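Local coordinates for protein putative hyaluronoglucosaminidase (Clostridium perfringens, PDB 6PWI) that probably acts as a hexosaminidase of glycoside hydrolase family 84, this chain being its N-terminal part with the catalytic barrel, at residues Thr51-Phe60 against Glu85-Phe96; Glu510-Leu520 against Ile564-Lys572. One frame throughout, in Å; residues are numbered along the deposited sequence.

Overall arrangement
Contact 1 comes first along the chain. Strand 55-60 runs out, helix 66-78 crosses, and the chain returns through strand 82-85 and a loop to strand 94-100. The contact closes this excursion within the N-terminal mixed-sheet domain of the glycosyl hydrolase family 20 domain 2 type. The eight-stranded parallel barrel of the catalytic domain follows. Contact 2 lies beyond it, in helices at the C-terminal end of this chain. There it closes a helical hairpin by bringing the start of helix 513-536 beside the end of helix 540-572. The contacts are in series and neither nest nor cross. Their centres lie about 65 Å apart, and each ties together its own part of the fold.

Contact 1: Thr51-Phe60 against Glu85-Phe96; sequences TLGTDANVVF and ESNEIKEDKTNF
G53 N donates to T94 OG1 (3.0 Å), which lies beside its own backbone N (chi1 -53°) and is thereby turned to G53. A56 CB meets the F96 ring edge at CE2 (3.7 Å). N57 N donates to T94 O, and N57 O accepts from F96 N. N57 CG is anti to the backbone N (chi1 175°), which carries the amide to the 86-90 loop and N95. N57 OD1 accepts from S86 OG (2.7 Å), and N57 ND2 gives a nearly straight bond to N95 OD1 (2.9 Å, 169°). The N57 and N95 amide planes are almost perpendicular. A weak, bent bond runs from N57 ND2 to E88 O. V58 O accepts from S86 N (3.0 Å), and V59 N donates to F96 O (2.8 Å). Strand 55-60, helix 66-78 and parallel strand 82-85 form a beta-alpha-beta crossover in the N-terminal mixed sheet, with strand 94-100 along the other edge of 55-60. V58, F60 and F96 pack on helix 66-78. E85 OE2 sits at the F60 ring rim, 3.4 Å from F60 CD2. S86 OG accepts from E88 N, an ST turn. Bonds at N57 OD1 and ND2 would fix the rotation of this buried amide, while N95 OD1 and ND2 hold K90 N and O.

Contact 2: Glu510-Leu520 against Ile564-Lys572; sequences ESVLDYSKVIL and INSAVAFEK
The E571 carboxylate meets S511, V512 and L513. Two donors come to its edge, close to its plane. S511 OG gives its proton to E571 OE2 (2.6 Å), and V512 N donates to E571 OE1 (2.9 Å, 158°). Each oxygen uses its syn lone pair, so the two donors sit side by side. L513 lies over one face, with its CG 3.2 Å from E571 OE2. V512 CG2 approaches E571 OE1 from that same side. The E571 chain is extended, with CG anti to the backbone N (chi1 -173°), which carries the carboxylate from its helix to the 511-512 loop.

Largely apolar contacts continue along helices 513-520 and 564-572, antiparallel, their axes 10.4 Å apart at closest and crossing at -165°. V568 divides its two methyls. CG1 touches L513 CD2 (3.9 Å), and CG2 rests against S516 OG (3.6 Å). That hydroxyl is turned back to its own helix, where it donates to L513 O from above the carbonyl plane. One turn on, L520 and I564 run alongside each other with reversed direction, L520 CG 3.8 Å from I564 CG2. The N565 amide brings OD1 against L520 CD1. I564 CD1 reaches I519 CG2 at the side facing helices 496-507 and 613-623. Those helices also pack here, through F502 and F616 on I519 and L620 on I564, and helix 575-591 packs on N565, S566 and A569. The E571 charge is met by two hydrogen bonds at the start of helix 513-536, where the helix dipole would probably favour it. The rest is largely apolar, so side-chain fit joins the helices there.

Contact 1: Thr51-Phe60 against Glu85-Phe96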
loop_
_atom_site.group_PDB
_atom_site.type_symbol
_atom_site.label_atom_id
_atom_site.label_comp_id
_atom_site.label_asym_id
_atom_site.label_seq_id
_atom_site.Cartn_x
_atom_site.Cartn_y
_atom_site.Cartn_z
ATOM N N THR A 51 -30.926 -12.742 9.903
ATOM C CA THR A 51 -30.621 -12.318 11.261
ATOM C C THR A 51 -29.483 -13.176 11.809
ATOM O O THR A 51 -29.529 -14.400 11.717
ATOM C CB THR A 51 -31.864 -12.330 12.162
ATOM O OG1 THR A 51 -32.906 -11.614 11.501
ATOM C CG2 THR A 51 -31.621 -11.699 13.517
ATOM N N LEU A 52 -28.466 -12.511 12.370
ATOM C CA LEU A 52 -27.339 -13.191 12.983
ATOM C C LEU A 52 -27.713 -13.564 14.410
ATOM O O LEU A 52 -28.278 -12.748 15.132
ATOM C CB LEU A 52 -26.119 -12.265 12.979
ATOM C CG LEU A 52 -25.592 -11.852 11.607
ATOM C CD1 LEU A 52 -24.419 -10.906 11.761
ATOM C CD2 LEU A 52 -25.182 -13.063 10.788
ATOM N N GLY A 53 -27.379 -14.800 14.800
ATOM C CA GLY A 53 -27.636 -15.290 16.144
ATOM C C GLY A 53 -26.493 -14.944 17.091
ATOM O O GLY A 53 -25.423 -14.539 16.646
ATOM N N THR A 54 -26.740 -15.109 18.394
ATOM C CA THR A 54 -25.732 -14.890 19.418
ATOM C C THR A 54 -24.777 -16.082 19.447
ATOM O O THR A 54 -23.601 -15.931 19.771
ATOM C CB THR A 54 -26.382 -14.658 20.790
ATOM O OG1 THR A 54 -27.212 -13.506 20.657
ATOM C CG2 THR A 54 -25.389 -14.422 21.908
ATOM N N ASP A 55 -25.310 -17.265 19.116
ATOM C CA ASP A 55 -24.537 -18.498 19.126
ATOM C C ASP A 55 -24.578 -19.129 17.736
ATOM O O ASP A 55 -25.655 -19.365 17.186
ATOM C CB ASP A 55 -24.990 -19.443 20.244
ATOM C CG ASP A 55 -24.716 -18.910 21.644
ATOM O OD1 ASP A 55 -25.672 -18.420 22.281
ATOM O OD2 ASP A 55 -23.550 -18.995 22.096
ATOM N N ALA A 56 -23.385 -19.397 17.191
ATOM C CA ALA A 56 -23.235 -19.871 15.825
ATOM C C ALA A 56 -22.515 -21.218 15.783
ATOM O O ALA A 56 -21.718 -21.547 16.660
ATOM C CB ALA A 56 -22.518 -18.837 14.991
ATOM N N ASN A 57 -22.833 -21.984 14.735
ATOM C CA ASN A 57 -22.148 -23.219 14.400
ATOM C C ASN A 57 -21.122 -22.911 13.312
ATOM O O ASN A 57 -21.447 -22.263 12.318
ATOM C CB ASN A 57 -23.130 -24.307 13.949
ATOM C CG ASN A 57 -22.449 -25.574 13.466
ATOM O OD1 ASN A 57 -21.709 -26.212 14.211
ATOM N ND2 ASN A 57 -22.696 -25.947 12.219
ATOM N N VAL A 58 -19.896 -23.410 13.519
ATOM C CA VAL A 58 -18.766 -23.168 12.642
ATOM C C VAL A 58 -18.258 -24.509 12.114
ATOM O O VAL A 58 -17.939 -25.410 12.891
ATOM C CB VAL A 58 -17.655 -22.428 13.405
ATOM C CG1 VAL A 58 -16.394 -22.311 12.571
ATOM C CG2 VAL A 58 -18.118 -21.065 13.880
ATOM N N VAL A 59 -18.149 -24.611 10.785
ATOM C CA VAL A 59 -17.658 -25.808 10.127
ATOM C C VAL A 59 -16.446 -25.437 9.278
ATOM O O VAL A 59 -16.581 -24.705 8.303
ATOM C CB VAL A 59 -18.760 -26.448 9.260
ATOM C CG1 VAL A 59 -18.278 -27.704 8.550
ATOM C CG2 VAL A 59 -20.026 -26.716 10.061
ATOM N N PHE A 60 -15.271 -25.948 9.656
ATOM C CA PHE A 60 -14.080 -25.798 8.837
ATOM C C PHE A 60 -13.749 -27.130 8.172
ATOM O O PHE A 60 -13.680 -28.159 8.834
ATOM C CB PHE A 60 -12.855 -25.448 9.684
ATOM C CG PHE A 60 -12.941 -24.197 10.521
ATOM C CD1 PHE A 60 -13.037 -22.945 9.930
ATOM C CD2 PHE A 60 -12.864 -24.271 11.905
ATOM C CE1 PHE A 60 -13.095 -21.799 10.709
ATOM C CE2 PHE A 60 -12.910 -23.124 12.681
ATOM C CZ PHE A 60 -13.029 -21.891 12.081
ATOM N N GLU A 85 -17.829 -25.508 17.314
ATOM C CA GLU A 85 -17.374 -26.125 16.079
ATOM C C GLU A 85 -18.044 -27.489 15.922
ATOM O O GLU A 85 -18.175 -28.227 16.893
ATOM C CB GLU A 85 -15.846 -26.218 16.059
ATOM C CG GLU A 85 -15.275 -26.457 14.670
ATOM C CD GLU A 85 -13.759 -26.526 14.598
ATOM O OE1 GLU A 85 -13.103 -25.921 15.470
ATOM O OE2 GLU A 85 -13.235 -27.186 13.673
ATOM N N SER A 86 -18.474 -27.803 14.693
ATOM C CA SER A 86 -19.091 -29.083 14.377
ATOM C C SER A 86 -18.773 -29.475 12.934
ATOM O O SER A 86 -17.983 -28.806 12.275
ATOM C CB SER A 86 -20.579 -29.044 14.627
ATOM O OG SER A 86 -21.286 -28.789 13.421
ATOM N N ASN A 87 -19.417 -30.542 12.440
ATOM C CA ASN A 87 -19.097 -31.064 11.123
ATOM C C ASN A 87 -20.314 -31.036 10.198
ATOM O O ASN A 87 -20.264 -31.604 9.109
ATOM C CB ASN A 87 -18.452 -32.450 11.209
ATOM C CG ASN A 87 -17.619 -32.791 9.990
ATOM O OD1 ASN A 87 -16.874 -31.954 9.480
ATOM N ND2 ASN A 87 -17.727 -34.021 9.516
ATOM N N GLU A 88 -21.390 -30.353 10.612
ATOM C CA GLU A 88 -22.611 -30.316 9.818
ATOM C C GLU A 88 -23.345 -28.991 10.019
ATOM O O GLU A 88 -23.111 -28.284 10.996
ATOM C CB GLU A 88 -23.524 -31.493 10.179
ATOM C CG GLU A 88 -23.994 -31.478 11.628
ATOM C CD GLU A 88 -24.989 -32.550 12.052
ATOM O OE1 GLU A 88 -25.222 -33.501 11.265
ATOM O OE2 GLU A 88 -25.533 -32.434 13.175
ATOM N N ILE A 89 -24.249 -28.682 9.082
ATOM C CA ILE A 89 -25.159 -27.555 9.207
ATOM C C ILE A 89 -26.158 -27.864 10.321
ATOM O O ILE A 89 -26.841 -28.884 10.270
ATOM C CB ILE A 89 -25.882 -27.289 7.865
ATOM C CG1 ILE A 89 -24.902 -26.951 6.739
ATOM C CG2 ILE A 89 -26.955 -26.216 8.019
ATOM C CD1 ILE A 89 -25.525 -26.953 5.360
ATOM N N LYS A 90 -26.233 -26.983 11.323
ATOM C CA LYS A 90 -27.294 -27.026 12.320
ATOM C C LYS A 90 -28.452 -26.141 11.862
ATOM O O LYS A 90 -28.257 -24.953 11.600
ATOM C CB LYS A 90 -26.785 -26.550 13.684
ATOM C CG LYS A 90 -25.533 -27.238 14.205
ATOM C CD LYS A 90 -25.658 -28.738 14.301
ATOM C CE LYS A 90 -24.486 -29.354 15.032
ATOM N NZ LYS A 90 -24.738 -30.769 15.385
ATOM N N GLU A 91 -29.659 -26.723 11.794
ATOM C CA GLU A 91 -30.828 -26.051 11.244
ATOM C C GLU A 91 -31.316 -24.948 12.185
ATOM O O GLU A 91 -31.957 -24.000 11.742
ATOM C CB GLU A 91 -31.929 -27.063 10.915
ATOM N N ASP A 92 -30.976 -25.057 13.474
ATOM C CA ASP A 92 -31.508 -24.166 14.495
ATOM C C ASP A 92 -30.651 -22.910 14.674
ATOM O O ASP A 92 -31.138 -21.928 15.230
ATOM C CB ASP A 92 -31.746 -24.904 15.819
ATOM C CG ASP A 92 -30.502 -25.566 16.399
ATOM O OD1 ASP A 92 -29.875 -26.381 15.685
ATOM O OD2 ASP A 92 -30.163 -25.262 17.563
ATOM N N LYS A 93 -29.388 -22.934 14.220
ATOM C CA LYS A 93 -28.437 -21.864 14.505
ATOM C C LYS A 93 -28.017 -21.151 13.218
ATOM O O LYS A 93 -28.397 -21.557 12.122
ATOM C CB LYS A 93 -27.179 -22.422 15.180
ATOM C CG LYS A 93 -27.331 -22.931 16.607
ATOM C CD LYS A 93 -26.056 -23.589 17.102
ATOM C CE LYS A 93 -26.143 -24.151 18.504
ATOM N NZ LYS A 93 -26.350 -23.083 19.509
ATOM N N THR A 94 -27.225 -20.077 13.378
ATOM C CA THR A 94 -26.464 -19.469 12.294
ATOM C C THR A 94 -25.229 -20.328 12.016
ATOM O O THR A 94 -24.567 -20.781 12.948
ATOM C CB THR A 94 -26.015 -18.041 12.643
ATOM O OG1 THR A 94 -27.129 -17.246 13.052
ATOM C CG2 THR A 94 -25.311 -17.345 11.499
ATOM N N ASN A 95 -24.917 -20.522 10.730
ATOM C CA ASN A 95 -23.848 -21.407 10.290
ATOM C C ASN A 95 -22.781 -20.626 9.519
ATOM O O ASN A 95 -23.097 -19.855 8.610
ATOM C CB ASN A 95 -24.399 -22.555 9.436
ATOM C CG ASN A 95 -25.225 -23.561 10.214
ATOM O OD1 ASN A 95 -24.690 -24.528 10.755
ATOM N ND2 ASN A 95 -26.533 -23.358 10.256
ATOM N N PHE A 96 -21.509 -20.852 9.880
ATOM C CA PHE A 96 -20.364 -20.397 9.103
ATOM C C PHE A 96 -19.608 -21.607 8.571
ATOM O O PHE A 96 -19.052 -22.368 9.355
ATOM C CB PHE A 96 -19.429 -19.544 9.964
ATOM C CG PHE A 96 -20.040 -18.248 10.430
ATOM C CD1 PHE A 96 -19.805 -17.067 9.743
ATOM C CD2 PHE A 96 -20.884 -18.212 11.531
ATOM C CE1 PHE A 96 -20.382 -15.877 10.158
ATOM C CE2 PHE A 96 -21.466 -17.022 11.943
ATOM C CZ PHE A 96 -21.209 -15.855 11.259
#

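Contact 2: Glu510-Leu520 against Ile564-Lys572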
loop_
_atom_site.group_PDB
_atom_site.type_symbol
_atom_site.label_atom_id
_atom_site.label_comp_id
_atom_site.label_asym_id
_atom_site.label_seq_id
_atom_site.Cartn_x
_atom_site.Cartn_y
_atom_site.Cartn_z
ATOM N N GLU A 510 -10.784 43.970 -8.965
ATOM C CA GLU A 510 -12.203 43.779 -8.721
ATOM C C GLU A 510 -12.402 43.638 -7.216
ATOM O O GLU A 510 -11.433 43.514 -6.474
ATOM C CB GLU A 510 -12.716 42.542 -9.456
ATOM C CG GLU A 510 -12.497 42.593 -10.952
ATOM C CD GLU A 510 -12.914 41.335 -11.696
ATOM O OE1 GLU A 510 -13.493 40.431 -11.060
ATOM O OE2 GLU A 510 -12.666 41.261 -12.919
ATOM N N SER A 511 -13.658 43.670 -6.771
ATOM C CA SER A 511 -13.956 43.509 -5.359
ATOM C C SER A 511 -13.609 42.086 -4.916
ATOM O O SER A 511 -13.852 41.130 -5.652
ATOM C CB SER A 511 -15.396 43.838 -5.085
ATOM O OG SER A 511 -15.596 44.018 -3.694
ATOM N N VAL A 512 -13.030 41.956 -3.715
ATOM C CA VAL A 512 -12.716 40.646 -3.165
ATOM C C VAL A 512 -13.531 40.409 -1.891
ATOM O O VAL A 512 -13.349 39.391 -1.231
ATOM C CB VAL A 512 -11.206 40.457 -2.909
ATOM C CG1 VAL A 512 -10.360 40.755 -4.134
ATOM C CG2 VAL A 512 -10.714 41.254 -1.714
ATOM N N LEU A 513 -14.437 41.336 -1.555
ATOM C CA LEU A 513 -15.161 41.269 -0.294
ATOM C C LEU A 513 -15.983 39.980 -0.192
ATOM O O LEU A 513 -15.957 39.301 0.832
ATOM C CB LEU A 513 -16.037 42.516 -0.133
ATOM C CG LEU A 513 -15.301 43.836 0.123
ATOM C CD1 LEU A 513 -16.281 44.929 0.528
ATOM C CD2 LEU A 513 -14.221 43.681 1.187
ATOM N N ASP A 514 -16.700 39.630 -1.262
ATOM C CA ASP A 514 -17.608 38.499 -1.215
ATOM C C ASP A 514 -16.856 37.181 -1.378
ATOM O O ASP A 514 -17.137 36.198 -0.693
ATOM C CB ASP A 514 -18.709 38.634 -2.262
ATOM C CG ASP A 514 -19.833 39.520 -1.760
ATOM O OD1 ASP A 514 -20.508 39.113 -0.776
ATOM O OD2 ASP A 514 -20.003 40.622 -2.335
ATOM N N TYR A 515 -15.910 37.159 -2.310
ATOM C CA TYR A 515 -15.234 35.908 -2.574
ATOM C C TYR A 515 -14.359 35.536 -1.379
ATOM O O TYR A 515 -14.137 34.356 -1.124
ATOM C CB TYR A 515 -14.539 35.938 -3.937
ATOM C CG TYR A 515 -14.289 34.563 -4.496
ATOM C CD1 TYR A 515 -15.344 33.737 -4.847
ATOM C CD2 TYR A 515 -13.003 34.071 -4.635
ATOM C CE1 TYR A 515 -15.128 32.466 -5.354
ATOM C CE2 TYR A 515 -12.767 32.805 -5.142
ATOM C CZ TYR A 515 -13.834 32.000 -5.502
ATOM O OH TYR A 515 -13.609 30.745 -5.991
ATOM N N SER A 516 -13.923 36.542 -0.613
ATOM C CA SER A 516 -13.026 36.303 0.504
ATOM C C SER A 516 -13.686 35.390 1.534
ATOM O O SER A 516 -13.010 34.587 2.165
ATOM C CB SER A 516 -12.526 37.579 1.118
ATOM O OG SER A 516 -13.481 38.127 2.011
ATOM N N LYS A 517 -15.008 35.504 1.678
ATOM C CA LYS A 517 -15.768 34.627 2.556
ATOM C C LYS A 517 -15.583 33.167 2.130
ATOM O O LYS A 517 -15.335 32.298 2.964
ATOM C CB LYS A 517 -17.257 34.994 2.547
ATOM C CG LYS A 517 -17.623 36.382 3.058
ATOM C CD LYS A 517 -17.288 36.615 4.509
ATOM C CE LYS A 517 -18.390 37.351 5.242
ATOM N NZ LYS A 517 -17.888 38.046 6.454
ATOM N N VAL A 518 -15.714 32.916 0.822
ATOM C CA VAL A 518 -15.621 31.580 0.256
ATOM C C VAL A 518 -14.253 30.979 0.580
ATOM O O VAL A 518 -14.177 29.849 1.059
ATOM C CB VAL A 518 -15.894 31.588 -1.264
ATOM C CG1 VAL A 518 -15.695 30.214 -1.896
ATOM C CG2 VAL A 518 -17.278 32.135 -1.585
ATOM N N ILE A 519 -13.182 31.744 0.331
ATOM C CA ILE A 519 -11.834 31.211 0.416
ATOM C C ILE A 519 -11.383 31.129 1.874
ATOM O O ILE A 519 -10.581 30.259 2.210
ATOM C CB ILE A 519 -10.853 31.989 -0.487
ATOM C CG1 ILE A 519 -9.484 31.301 -0.551
ATOM C CG2 ILE A 519 -10.738 33.447 -0.059
ATOM C CD1 ILE A 519 -8.758 31.493 -1.861
ATOM N N LEU A 520 -11.897 32.032 2.727
ATOM C CA LEU A 520 -11.613 31.993 4.155
ATOM C C LEU A 520 -12.283 30.768 4.785
ATOM O O LEU A 520 -11.751 30.188 5.730
ATOM C CB LEU A 520 -12.059 33.294 4.836
ATOM C CG LEU A 520 -11.091 34.478 4.745
ATOM C CD1 LEU A 520 -11.737 35.762 5.248
ATOM C CD2 LEU A 520 -9.799 34.212 5.505
ATOM N N ILE A 564 -5.169 37.278 3.247
ATOM C CA ILE A 564 -6.527 37.547 2.809
ATOM C C ILE A 564 -7.137 38.649 3.675
ATOM O O ILE A 564 -7.823 39.529 3.162
ATOM C CB ILE A 564 -7.394 36.276 2.804
ATOM C CG1 ILE A 564 -6.862 35.243 1.807
ATOM C CG2 ILE A 564 -8.848 36.632 2.520
ATOM C CD1 ILE A 564 -7.337 33.828 2.071
ATOM N N ASN A 565 -6.882 38.608 4.985
ATOM C CA ASN A 565 -7.458 39.615 5.860
ATOM C C ASN A 565 -6.895 40.987 5.505
ATOM O O ASN A 565 -7.625 41.970 5.515
ATOM C CB ASN A 565 -7.335 39.268 7.346
ATOM C CG ASN A 565 -8.405 38.301 7.819
ATOM O OD1 ASN A 565 -9.478 38.199 7.224
ATOM N ND2 ASN A 565 -8.126 37.589 8.897
ATOM N N SER A 566 -5.609 41.023 5.142
ATOM C CA SER A 566 -4.919 42.251 4.784
ATOM C C SER A 566 -5.527 42.847 3.516
ATOM O O SER A 566 -5.788 44.045 3.459
ATOM C CB SER A 566 -3.451 41.987 4.624
ATOM O OG SER A 566 -2.774 43.137 4.157
ATOM N N ALA A 567 -5.749 42.002 2.504
ATOM C CA ALA A 567 -6.308 42.441 1.234
ATOM C C ALA A 567 -7.696 43.038 1.452
ATOM O O ALA A 567 -8.018 44.066 0.867
ATOM C CB ALA A 567 -6.339 41.302 0.244
ATOM N N VAL A 568 -8.499 42.387 2.307
ATOM C CA VAL A 568 -9.848 42.830 2.631
ATOM C C VAL A 568 -9.797 44.193 3.324
ATOM O O VAL A 568 -10.467 45.126 2.891
ATOM C CB VAL A 568 -10.621 41.786 3.464
ATOM C CG1 VAL A 568 -11.906 42.362 4.037
ATOM C CG2 VAL A 568 -10.922 40.531 2.653
ATOM N N ALA A 569 -8.993 44.305 4.391
ATOM C CA ALA A 569 -8.840 45.552 5.127
ATOM C C ALA A 569 -8.431 46.679 4.177
ATOM O O ALA A 569 -8.893 47.815 4.314
ATOM C CB ALA A 569 -7.845 45.383 6.248
ATOM N N PHE A 570 -7.575 46.346 3.205
ATOM C CA PHE A 570 -7.087 47.329 2.257
ATOM C C PHE A 570 -8.221 47.843 1.373
ATOM O O PHE A 570 -8.268 49.029 1.053
ATOM C CB PHE A 570 -5.969 46.746 1.397
ATOM C CG PHE A 570 -5.304 47.769 0.514
ATOM C CD1 PHE A 570 -4.170 48.446 0.945
ATOM C CD2 PHE A 570 -5.815 48.061 -0.745
ATOM C CE1 PHE A 570 -3.554 49.389 0.132
ATOM C CE2 PHE A 570 -5.195 49.002 -1.554
ATOM C CZ PHE A 570 -4.068 49.666 -1.116
ATOM N N GLU A 571 -9.122 46.951 0.951
ATOM C CA GLU A 571 -10.195 47.380 0.072
ATOM C C GLU A 571 -11.137 48.304 0.847
ATOM O O GLU A 571 -11.578 49.328 0.325
ATOM C CB GLU A 571 -10.893 46.169 -0.544
ATOM C CG GLU A 571 -11.909 46.533 -1.611
ATOM C CD GLU A 571 -12.603 45.347 -2.261
ATOM O OE1 GLU A 571 -11.896 44.408 -2.714
ATOM O OE2 GLU A 571 -13.852 45.358 -2.309
ATOM N N LYS A 572 -11.396 47.947 2.110
ATOM C CA LYS A 572 -12.308 48.668 2.982
ATOM C C LYS A 572 -11.690 49.993 3.424
ATOM O O LYS A 572 -12.387 50.846 3.961
ATOM C CB LYS A 572 -12.617 47.821 4.219
ATOM C CG LYS A 572 -13.523 46.621 3.988
ATOM C CD LYS A 572 -13.645 45.773 5.227
ATOM C CE LYS A 572 -14.912 44.953 5.270
ATOM N NZ LYS A 572 -14.918 44.066 6.455
#